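PDB 6I2P: glycogen accumulation regulator GarA from Mycobacterium tuberculosis, which probably regulates glycogen accumulation and central carbon metabolism through a forkhead-associated (FHA) domain, a fold that typically recognises phosphothreonine. Local coordinates for residues F109-V114 against A130-G135; Y121-P126 against N134-Q139. All blocks are in the same frame, centred on the assembly; numbering follows the deposited sequence.

Contact 1 of 2, residues F109-V114 against A130-G135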
loop_
_atom_site.group_PDB
_atom_site.type_symbol
_atom_site.label_atom_id
_atom_site.label_comp_id
_atom_site.label_asym_id
_atom_site.label_seq_id
_atom_site.Cartn_x
_atom_site.Cartn_y
_atom_site.Cartn_z
ATOM N N PHE C 109 -20.319 26.681 0.260
ATOM C CA PHE C 109 -20.025 25.293 0.577
ATOM C C PHE C 109 -18.673 25.125 1.255
ATOM O O PHE C 109 -17.743 25.898 1.016
ATOM C CB PHE C 109 -20.105 24.417 -0.683
ATOM C CG PHE C 109 -21.494 24.272 -1.255
ATOM C CD1 PHE C 109 -22.336 23.247 -0.832
ATOM C CD2 PHE C 109 -21.967 25.162 -2.216
ATOM C CE1 PHE C 109 -23.629 23.124 -1.351
ATOM C CE2 PHE C 109 -23.257 25.038 -2.735
ATOM C CZ PHE C 109 -24.076 24.014 -2.308
ATOM N N ASN C 110 -18.571 24.096 2.098
ATOM C CA ASN C 110 -17.339 23.733 2.778
ATOM C C ASN C 110 -17.239 22.224 2.960
ATOM O O ASN C 110 -18.261 21.540 3.017
ATOM C CB ASN C 110 -17.171 24.480 4.112
ATOM C CG ASN C 110 -18.342 24.389 5.056
ATOM O OD1 ASN C 110 -18.507 23.403 5.781
ATOM N ND2 ASN C 110 -19.165 25.436 5.077
ATOM N N VAL C 111 -16.010 21.697 2.991
ATOM C CA VAL C 111 -15.769 20.276 3.244
ATOM C C VAL C 111 -15.262 20.132 4.681
ATOM O O VAL C 111 -14.507 20.979 5.163
ATOM C CB VAL C 111 -14.869 19.557 2.186
ATOM C CG1 VAL C 111 -13.459 20.137 2.148
ATOM C CG2 VAL C 111 -14.825 18.042 2.415
ATOM N N VAL C 112 -15.707 19.080 5.365
ATOM C CA VAL C 112 -15.283 18.797 6.725
ATOM C C VAL C 112 -14.978 17.302 6.877
ATOM O O VAL C 112 -15.775 16.462 6.457
ATOM C CB VAL C 112 -16.285 19.354 7.779
ATOM C CG1 VAL C 112 -17.617 18.605 7.761
ATOM C CG2 VAL C 112 -15.678 19.369 9.173
ATOM N N ASP C 113 -13.815 16.980 7.470
ATOM C CA ASP C 113 -13.422 15.600 7.729
ATOM C C ASP C 113 -14.063 15.220 9.045
ATOM O O ASP C 113 -13.884 15.918 10.045
ATOM C CB ASP C 113 -11.898 15.452 7.787
ATOM C CG ASP C 113 -11.453 14.010 7.916
ATOM O OD1 ASP C 113 -11.466 13.484 9.051
ATOM O OD2 ASP C 113 -11.081 13.411 6.885
ATOM N N VAL C 114 -14.846 14.137 9.037
ATOM C CA VAL C 114 -15.583 13.688 10.218
ATOM C C VAL C 114 -14.803 12.632 11.047
ATOM O O VAL C 114 -15.352 12.080 11.998
ATOM C CB VAL C 114 -17.035 13.239 9.877
ATOM C CG1 VAL C 114 -17.855 14.410 9.326
ATOM C CG2 VAL C 114 -17.061 12.041 8.919
ATOM N N ALA C 130 -12.486 23.160 5.374
ATOM C CA ALA C 130 -12.111 24.176 4.384
ATOM C C ALA C 130 -13.305 24.649 3.590
ATOM O O ALA C 130 -14.149 23.840 3.213
ATOM C CB ALA C 130 -11.051 23.626 3.437
ATOM N N VAL C 131 -13.364 25.964 3.323
ATOM C CA VAL C 131 -14.396 26.614 2.512
ATOM C C VAL C 131 -14.035 26.317 1.049
ATOM O O VAL C 131 -12.863 26.411 0.673
ATOM C CB VAL C 131 -14.469 28.143 2.800
ATOM C CG1 VAL C 131 -15.432 28.862 1.850
ATOM C CG2 VAL C 131 -14.846 28.414 4.255
ATOM N N LEU C 132 -15.034 25.942 0.234
ATOM C CA LEU C 132 -14.815 25.609 -1.167
ATOM C C LEU C 132 -15.212 26.717 -2.137
ATOM O O LEU C 132 -16.300 27.287 -2.043
ATOM C CB LEU C 132 -15.503 24.283 -1.536
ATOM C CG LEU C 132 -15.093 23.042 -0.718
ATOM C CD1 LEU C 132 -16.080 21.908 -0.905
ATOM C CD2 LEU C 132 -13.671 22.590 -1.043
ATOM N N ALA C 133 -14.307 27.003 -3.071
ATOM C CA ALA C 133 -14.466 27.955 -4.168
ATOM C C ALA C 133 -14.485 27.149 -5.472
ATOM O O ALA C 133 -13.973 26.027 -5.494
ATOM C CB ALA C 133 -13.301 28.932 -4.180
ATOM N N ASN C 134 -15.078 27.702 -6.544
ATOM C CA ASN C 134 -15.166 27.032 -7.847
ATOM C C ASN C 134 -13.774 26.683 -8.397
ATOM O O ASN C 134 -12.912 27.562 -8.513
ATOM C CB ASN C 134 -15.955 27.885 -8.850
ATOM C CG ASN C 134 -16.059 27.267 -10.224
ATOM O OD1 ASN C 134 -16.791 26.301 -10.445
ATOM N ND2 ASN C 134 -15.318 27.809 -11.176
ATOM N N GLY C 135 -13.575 25.399 -8.690
ATOM C CA GLY C 135 -12.322 24.886 -9.229
ATOM C C GLY C 135 -11.433 24.161 -8.241
ATOM O O GLY C 135 -10.409 23.599 -8.641
#
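Ala130 meets Val111 as an antiparallel hydrogen-bonded pair: Ala130 N gives to Val111 O at 3.0 Å, and Val111 N gives back to Ala130 O at 2.8 Å, both donors nearly in line with the C=O they meet. Ala130 CB lies on the same face as Val111 CG1. At Val131, the non-hydrogen-bonded partner of Asn110, the backbones draw together to 4.1 Å between Val131 CA and Asn110 CA, and Asn110 CB rests 3.2 Å from Ala130 O. With CG between the backbone N and carbonyl carbon (chi1 52°), the Asn110 amide leads away from 130-135, and ND2 makes a weak hydrogen bond to Glu105 OE1. Leu132 N then donates to Phe109 O at 2.8 Å, 29° out of the carbonyl plane. The Leu132 side chain crosses that of Val111 obliquely: CD1 sits 3.9 Å from Val111 N, while CD2 touches Val111 CG1 at 4.0 Å. The pairing places 129-132 at the edge of the mixed sheet, beside 108-113, whose other neighbour is strand 100-105. The Val111, Ala130 and Leu132 face turns into the core of the FHA beta sandwich, where Val111 and Ala130 pack on Val122 of strand 120-122 and Leu132 on Phe147 of strand 143-149.

Contact 2 of 2, residues Y121-P126 against N134-Q139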
loop_
_atom_site.group_PDB
_atom_site.type_symbol
_atom_site.label_atom_id
_atom_site.label_comp_id
_atom_site.label_asym_id
_atom_site.label_seq_id
_atom_site.Cartn_x
_atom_site.Cartn_y
_atom_site.Cartn_z
ATOM N N TYR C 121 -8.062 16.223 1.769
ATOM C CA TYR C 121 -7.155 17.216 1.208
ATOM C C TYR C 121 -7.897 18.166 0.287
ATOM O O TYR C 121 -8.755 17.741 -0.488
ATOM C CB TYR C 121 -5.996 16.540 0.447
ATOM C CG TYR C 121 -5.224 15.520 1.260
ATOM C CD1 TYR C 121 -5.663 14.203 1.362
ATOM C CD2 TYR C 121 -4.023 15.856 1.875
ATOM C CE1 TYR C 121 -4.957 13.260 2.107
ATOM C CE2 TYR C 121 -3.294 14.915 2.603
ATOM C CZ TYR C 121 -3.770 13.618 2.722
ATOM O OH TYR C 121 -3.067 12.681 3.437
ATOM N N VAL C 122 -7.582 19.458 0.391
ATOM C CA VAL C 122 -8.129 20.503 -0.471
ATOM C C VAL C 122 -6.928 21.154 -1.121
ATOM O O VAL C 122 -6.061 21.676 -0.416
ATOM C CB VAL C 122 -9.056 21.511 0.262
ATOM C CG1 VAL C 122 -9.410 22.699 -0.639
ATOM C CG2 VAL C 122 -10.322 20.816 0.743
ATOM N N ASN C 123 -6.845 21.050 -2.460
ATOM C CA ASN C 123 -5.746 21.569 -3.282
ATOM C C ASN C 123 -4.377 21.023 -2.806
ATOM O O ASN C 123 -3.407 21.780 -2.668
ATOM C CB ASN C 123 -5.794 23.109 -3.385
ATOM C CG ASN C 123 -7.084 23.649 -3.970
ATOM O OD1 ASN C 123 -7.773 22.995 -4.762
ATOM N ND2 ASN C 123 -7.443 24.864 -3.589
ATOM N N ARG C 124 -4.334 19.683 -2.530
ATOM C CA ARG C 124 -3.168 18.901 -2.074
ATOM C C ARG C 124 -2.799 19.101 -0.600
ATOM O O ARG C 124 -1.880 18.441 -0.109
ATOM C CB ARG C 124 -1.922 19.184 -2.932
ATOM C CG ARG C 124 -2.010 18.782 -4.388
ATOM C CD ARG C 124 -0.679 19.062 -5.073
ATOM N NE ARG C 124 0.446 18.359 -4.442
ATOM C CZ ARG C 124 0.732 17.076 -4.638
ATOM N NH1 ARG C 124 1.768 16.520 -4.027
ATOM N NH2 ARG C 124 -0.008 16.343 -5.457
ATOM N N GLU C 125 -3.491 20.013 0.100
ATOM C CA GLU C 125 -3.182 20.350 1.486
ATOM C C GLU C 125 -4.114 19.652 2.480
ATOM O O GLU C 125 -5.335 19.757 2.329
ATOM C CB GLU C 125 -3.184 21.875 1.689
ATOM C CG GLU C 125 -2.086 22.602 0.928
ATOM C CD GLU C 125 -0.748 22.685 1.637
ATOM O OE1 GLU C 125 -0.362 23.808 2.036
ATOM O OE2 GLU C 125 -0.081 21.637 1.789
ATOM N N PRO C 126 -3.563 18.944 3.503
ATOM C CA PRO C 126 -4.435 18.260 4.479
ATOM C C PRO C 126 -5.254 19.236 5.318
ATOM O O PRO C 126 -4.716 20.236 5.803
ATOM C CB PRO C 126 -3.456 17.436 5.325
ATOM C CG PRO C 126 -2.143 18.131 5.178
ATOM C CD PRO C 126 -2.132 18.722 3.803
ATOM N N ASN C 134 -15.078 27.702 -6.544
ATOM C CA ASN C 134 -15.166 27.032 -7.847
ATOM C C ASN C 134 -13.774 26.683 -8.397
ATOM O O ASN C 134 -12.912 27.562 -8.513
ATOM C CB ASN C 134 -15.955 27.885 -8.850
ATOM C CG ASN C 134 -16.059 27.267 -10.224
ATOM O OD1 ASN C 134 -16.791 26.301 -10.445
ATOM N ND2 ASN C 134 -15.318 27.809 -11.176
ATOM N N GLY C 135 -13.575 25.399 -8.690
ATOM C CA GLY C 135 -12.322 24.886 -9.229
ATOM C C GLY C 135 -11.433 24.161 -8.241
ATOM O O GLY C 135 -10.409 23.599 -8.641
ATOM N N ASP C 136 -11.808 24.173 -6.942
ATOM C CA ASP C 136 -11.061 23.499 -5.876
ATOM C C ASP C 136 -11.075 21.991 -6.055
ATOM O O ASP C 136 -12.082 21.427 -6.486
ATOM C CB ASP C 136 -11.621 23.865 -4.492
ATOM C CG ASP C 136 -11.103 25.166 -3.906
ATOM O OD1 ASP C 136 -10.112 25.710 -4.440
ATOM O OD2 ASP C 136 -11.680 25.633 -2.904
ATOM N N GLU C 137 -9.943 21.346 -5.730
ATOM C CA GLU C 137 -9.790 19.900 -5.816
ATOM C C GLU C 137 -9.829 19.268 -4.427
ATOM O O GLU C 137 -9.068 19.654 -3.540
ATOM C CB GLU C 137 -8.520 19.515 -6.588
ATOM C CG GLU C 137 -8.674 19.699 -8.094
ATOM C CD GLU C 137 -7.707 18.939 -8.982
ATOM O OE1 GLU C 137 -7.052 19.586 -9.828
ATOM O OE2 GLU C 137 -7.620 17.696 -8.851
ATOM N N VAL C 138 -10.742 18.309 -4.241
ATOM C CA VAL C 138 -10.947 17.595 -2.981
ATOM C C VAL C 138 -10.478 16.154 -3.130
ATOM O O VAL C 138 -10.955 15.434 -4.007
ATOM C CB VAL C 138 -12.416 17.678 -2.472
ATOM C CG1 VAL C 138 -12.542 17.103 -1.058
ATOM C CG2 VAL C 138 -12.944 19.109 -2.512
ATOM N N GLN C 139 -9.540 15.735 -2.268
ATOM C CA GLN C 139 -9.039 14.367 -2.279
ATOM C C GLN C 139 -9.571 13.596 -1.089
ATOM O O GLN C 139 -9.298 13.947 0.062
ATOM C CB GLN C 139 -7.504 14.298 -2.367
ATOM C CG GLN C 139 -7.007 12.932 -2.830
ATOM C CD GLN C 139 -5.549 12.697 -2.545
ATOM O OE1 GLN C 139 -4.658 13.330 -3.117
ATOM N NE2 GLN C 139 -5.274 11.757 -1.665
HETATM O O HOH W 1 -6.715 18.025 -3.181
#
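The Tyr121 ring takes Gln139 O at its edge, in the ring plane, 3.9 Å from Tyr121 CD1. Gln139 runs beside the tyrosine, pointing the same way, its amide turned 38° from the ring and its NE2 3.9 Å from Tyr121 CD1. Ser32 and Glu33 hydrogen-bond Gln139 OE1 and NE2, respectively, and touch the tyrosine. The second flat pair, Asn123 and Asp136, crosses at about a right angle, with amide and carboxylate planes 70° apart. Chi1 of -58° sets Asn123 CG beside the backbone N that faces 134-139, and both amide ends are used: OD1 accepts from Glu137 N at 2.9 Å, while ND2 donates to Asp136 OD1 at 2.9 Å, in its own amide plane but from above the carboxylate. Asn123 N also donates to Glu137 O, 2.8 Å away. Tyr121 and Gln139 form an antiparallel hydrogen-bonded pair, Gln139 N reaching Tyr121 O at 2.8 Å and Tyr121 N the same Gln139 O at 3.1 Å, which sets strand 120-122 beside 137-140 in the antiparallel sheet of the FHA sandwich. A type I' turn, Val122 to Glu125, with Asn123 second, closes the hairpin to strand 125-127, and a water links Arg124 N to Glu137 O. The Asp136 carboxylate holds its own loop through Ala133 N at OD2 and ties it to the turn through Asn123; the two donors would be expected to favour its charged form.

From the N terminus, strand 108-113 comes first and leads through a loop to 120-122, whose type I' turn returns the chain as 125-127; a short connection then reaches 129-132. Contact 1 closes this excursion on strand 108-113, within the mixed sheet. Contact 2 opens inside that loop and ends beyond it, pairing 120-122 with 137-140 in the antiparallel sheet, so the two closures cross instead of nesting, and they share Asn134 and Gly135. Their centres are about 8 Å apart. Between the sheets Val122 CG2 packs on Val111 CG1 at 3.5 Å, and Val138 CG2 meets Leu132 CD2 at 3.8 Å, joining the sandwich halves.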